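Local coordinates for kinase-associated protein B (Bacillus cereus, PDB 1Y71) that is of unknown function but is probably a small SH3-like protein that associates with a kinase, at residues V37-V42 and R66-R71. Numbering follows the deposited sequence.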
ATOM      1  N   VAL B  37      -6.827  12.028   7.653  1.00 25.28           N
ATOM      2  CA  VAL B  37      -6.093  11.115   6.765  1.00 23.77           C
ATOM      3  C   VAL B  37      -5.814   9.814   7.518  1.00 23.55           C
ATOM      4  O   VAL B  37      -5.244   9.838   8.628  1.00 22.03           O
ATOM      5  CB  VAL B  37      -4.760  11.801   6.256  1.00 24.88           C
ATOM      6  CG1 VAL B  37      -3.862  10.837   5.448  1.00 24.97           C
ATOM      7  CG2 VAL B  37      -5.083  13.069   5.426  1.00 23.95           C
ATOM      8  N   LYS B  38      -6.223   8.693   6.921  1.00 21.64           N
ATOM      9  CA  LYS B  38      -5.879   7.374   7.418  1.00 22.14           C
ATOM     10  C   LYS B  38      -4.536   6.974   6.828  1.00 21.23           C
ATOM     11  O   LYS B  38      -4.398   6.810   5.606  1.00 19.32           O
ATOM     12  CB  LYS B  38      -6.974   6.362   7.053  1.00 22.26           C
ATOM     13  CG  LYS B  38      -6.805   4.917   7.588  1.00 26.75           C
ATOM     14  CD  LYS B  38      -7.560   3.906   6.675  1.00 26.00           C
ATOM     15  CE  LYS B  38      -9.041   3.713   6.961  1.00 35.16           C
ATOM     16  NZ  LYS B  38      -9.745   2.981   5.787  1.00 33.61           N
ATOM     17  N   VAL B  39      -3.558   6.774   7.705  1.00 19.14           N
ATOM     18  CA  VAL B  39      -2.174   6.509   7.285  1.00 18.16           C
ATOM     19  C   VAL B  39      -2.052   5.095   6.699  1.00 18.18           C
ATOM     20  O   VAL B  39      -2.471   4.098   7.313  1.00 16.69           O
ATOM     21  CB  VAL B  39      -1.177   6.696   8.459  1.00 18.57           C
ATOM     22  CG1 VAL B  39       0.247   6.243   8.086  1.00 15.26           C
ATOM     23  CG2 VAL B  39      -1.164   8.118   8.919  1.00 16.90           C
ATOM     24  N   LEU B  40      -1.471   5.013   5.503  1.00 16.51           N
ATOM     25  CA  LEU B  40      -1.221   3.710   4.869  1.00 17.58           C
ATOM     26  C   LEU B  40       0.254   3.341   4.702  1.00 18.40           C
ATOM     27  O   LEU B  40       0.609   2.146   4.644  1.00 18.34           O
ATOM     28  CB  LEU B  40      -1.921   3.643   3.508  1.00 16.76           C
ATOM     29  CG  LEU B  40      -3.431   3.829   3.550  1.00 19.46           C
ATOM     30  CD1 LEU B  40      -3.993   4.000   2.115  1.00 18.38           C
ATOM     31  CD2 LEU B  40      -4.196   2.700   4.323  1.00 21.05           C
ATOM     32  N   ALA B  41       1.105   4.362   4.561  1.00 18.34           N
ATOM     33  CA  ALA B  41       2.525   4.142   4.354  1.00 19.13           C
ATOM     34  C   ALA B  41       3.304   5.357   4.812  1.00 19.79           C
ATOM     35  O   ALA B  41       2.745   6.453   4.899  1.00 20.32           O
ATOM     36  CB  ALA B  41       2.822   3.847   2.900  1.00 18.16           C
ATOM     37  N   VAL B  42       4.589   5.144   5.093  1.00 20.73           N
ATOM     38  CA  VAL B  42       5.511   6.206   5.480  1.00 22.11           C
ATOM     39  C   VAL B  42       6.479   6.553   4.344  1.00 22.10           C
ATOM     40  O   VAL B  42       7.156   5.686   3.825  1.00 22.42           O
ATOM     41  CB  VAL B  42       6.335   5.833   6.730  1.00 23.11           C
ATOM     42  CG1 VAL B  42       7.180   7.075   7.214  1.00 23.63           C
ATOM     43  CG2 VAL B  42       5.422   5.303   7.856  1.00 21.36           C
ATOM     44  N   ARG B  66       7.826   9.163  17.305  1.00 27.82           N
ATOM     45  CA  ARG B  66       7.360   8.049  16.452  1.00 26.72           C
ATOM     46  C   ARG B  66       6.600   8.499  15.190  1.00 24.45           C
ATOM     47  O   ARG B  66       5.862   9.472  15.218  1.00 23.07           O
ATOM     48  CB  ARG B  66       6.432   7.102  17.257  1.00 26.67           C
ATOM     49  CG  ARG B  66       7.109   6.171  18.218  1.00 28.44           C
ATOM     50  CD  ARG B  66       6.059   5.327  18.989  1.00 29.28           C
ATOM     51  NE  ARG B  66       6.705   4.142  19.537  1.00 34.92           N
ATOM     52  CZ  ARG B  66       6.406   2.886  19.232  1.00 33.90           C
ATOM     53  NH1 ARG B  66       5.435   2.589  18.377  1.00 32.10           N
ATOM     54  NH2 ARG B  66       7.097   1.914  19.809  1.00 36.98           N
ATOM     55  N   ALA B  67       6.763   7.752  14.093  1.00 23.57           N
ATOM     56  CA  ALA B  67       5.886   7.872  12.925  1.00 22.83           C
ATOM     57  C   ALA B  67       4.441   7.589  13.295  1.00 22.28           C
ATOM     58  O   ALA B  67       4.176   6.851  14.262  1.00 23.23           O
ATOM     59  CB  ALA B  67       6.339   6.905  11.794  1.00 23.00           C
ATOM     60  N   LEU B  68       3.497   8.165  12.558  1.00 20.40           N
ATOM     61  CA  LEU B  68       2.115   7.733  12.678  1.00 20.55           C
ATOM     62  C   LEU B  68       2.019   6.227  12.367  1.00 20.40           C
ATOM     63  O   LEU B  68       2.751   5.693  11.500  1.00 20.58           O
ATOM     64  CB  LEU B  68       1.226   8.518  11.736  1.00 20.05           C
ATOM     65  CG  LEU B  68       1.213  10.033  11.970  1.00 20.57           C
ATOM     66  CD1 LEU B  68       0.412  10.742  10.858  1.00 20.76           C
ATOM     67  CD2 LEU B  68       0.664  10.353  13.389  1.00 23.07           C
ATOM     68  N   ALA B  69       1.110   5.558  13.060  1.00 21.02           N
ATOM     69  CA  ALA B  69       0.958   4.105  12.944  1.00 20.54           C
ATOM     70  C   ALA B  69       0.080   3.753  11.753  1.00 20.66           C
ATOM     71  O   ALA B  69      -0.651   4.594  11.267  1.00 19.23           O
ATOM     72  CB  ALA B  69       0.370   3.531  14.234  1.00 21.29           C
ATOM     73  N   PHE B  70       0.139   2.482  11.321  1.00 19.79           N
ATOM     74  CA  PHE B  70      -0.687   1.992  10.230  1.00 20.21           C
ATOM     75  C   PHE B  70      -2.176   2.170  10.543  1.00 20.22           C
ATOM     76  O   PHE B  70      -2.672   1.755  11.607  1.00 20.18           O
ATOM     77  CB  PHE B  70      -0.321   0.515   9.859  1.00 19.62           C
ATOM     78  CG  PHE B  70      -1.147  -0.026   8.744  1.00 20.72           C
ATOM     79  CD1 PHE B  70      -1.145   0.605   7.500  1.00 15.29           C
ATOM     80  CD2 PHE B  70      -2.005  -1.110   8.953  1.00 20.51           C
ATOM     81  CE1 PHE B  70      -1.947   0.126   6.443  1.00 20.98           C
ATOM     82  CE2 PHE B  70      -2.795  -1.584   7.910  1.00 18.22           C
ATOM     83  CZ  PHE B  70      -2.778  -0.950   6.664  1.00 19.81           C
ATOM     84  N   ARG B  71      -2.877   2.836   9.632  1.00 20.42           N
ATOM     85  CA  ARG B  71      -4.299   3.142   9.802  1.00 21.04           C
ATOM     86  C   ARG B  71      -4.617   4.145  10.907  1.00 22.20           C
ATOM     87  O   ARG B  71      -5.799   4.404  11.163  1.00 20.18           O
ATOM     88  CB  ARG B  71      -5.168   1.878   9.958  1.00 21.54           C
ATOM     89  CG  ARG B  71      -4.970   0.908   8.824  1.00 23.66           C
ATOM     90  CD  ARG B  71      -6.021  -0.185   8.776  1.00 30.37           C
ATOM     91  NE  ARG B  71      -6.030  -1.003   9.973  1.00 35.73           N
ATOM     92  CZ  ARG B  71      -6.889  -0.858  10.993  1.00 43.57           C
ATOM     93  NH1 ARG B  71      -7.827   0.106  10.981  1.00 44.91           N
ATOM     94  NH2 ARG B  71      -6.805  -1.674  12.048  1.00 45.39           N
TER
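Val-39 points its side chain toward the loop 66-71 and meets it with all three of its side-chain carbons. CG2, beside the backbone N and anti to the carbonyl carbon, reaches CD1 of Leu-68 at 3.6 Å, the two side chains crossing at about a right angle. CB and CG1 pack instead on the carbonyl oxygen of Ala-69, with CB 3.5 Å from that O. A compact beta-branched residue suits this place, since branching at CB lets one methyl meet Leu-68 while CB and the other methyl lie against the Ala-69 carbonyl oxygen. Farther along, Val-42 CG2 touches Ala-67 CB at 4.3 Å; the small Ala-67 side chain also touches Tyr-23 and Leu-95, a setting to which a single methyl seems well fitted.

In the antiparallel, SH3-like sheet, strand 34-42 lies between strands 21-31 and 73-77, and the loop approaches it just before joining the sheet as strand 73-77. One backbone bond joins the two segments: Arg-71 N donates to Val-39 O over 2.7 Å with an N-H...O angle of 148°. On the other side of strand 34-42, Leu-40 and Ala-41 both face Ile-24 in a classic beta bulge.

Phe-70 points its CB away from the strand, and its CG stands anti to the backbone N (chi1 180°). The ring edge nevertheless comes back to the strand, meeting Leu-40 O near the ring plane, 3.7 Å from CD1, an approach that suits the slightly positive rim hydrogens. CE1 lies 4.0 Å from Leu-40 CD2, the Leu-40 and Phe-70 side chains crossing obliquely. One face carries Arg-71 CG, 3.4 Å above the ring centre. The aliphatic CG of Lys-38 rests 3.7 Å from Arg-71 O. Gly-86 of the second subunit packs against Phe-70.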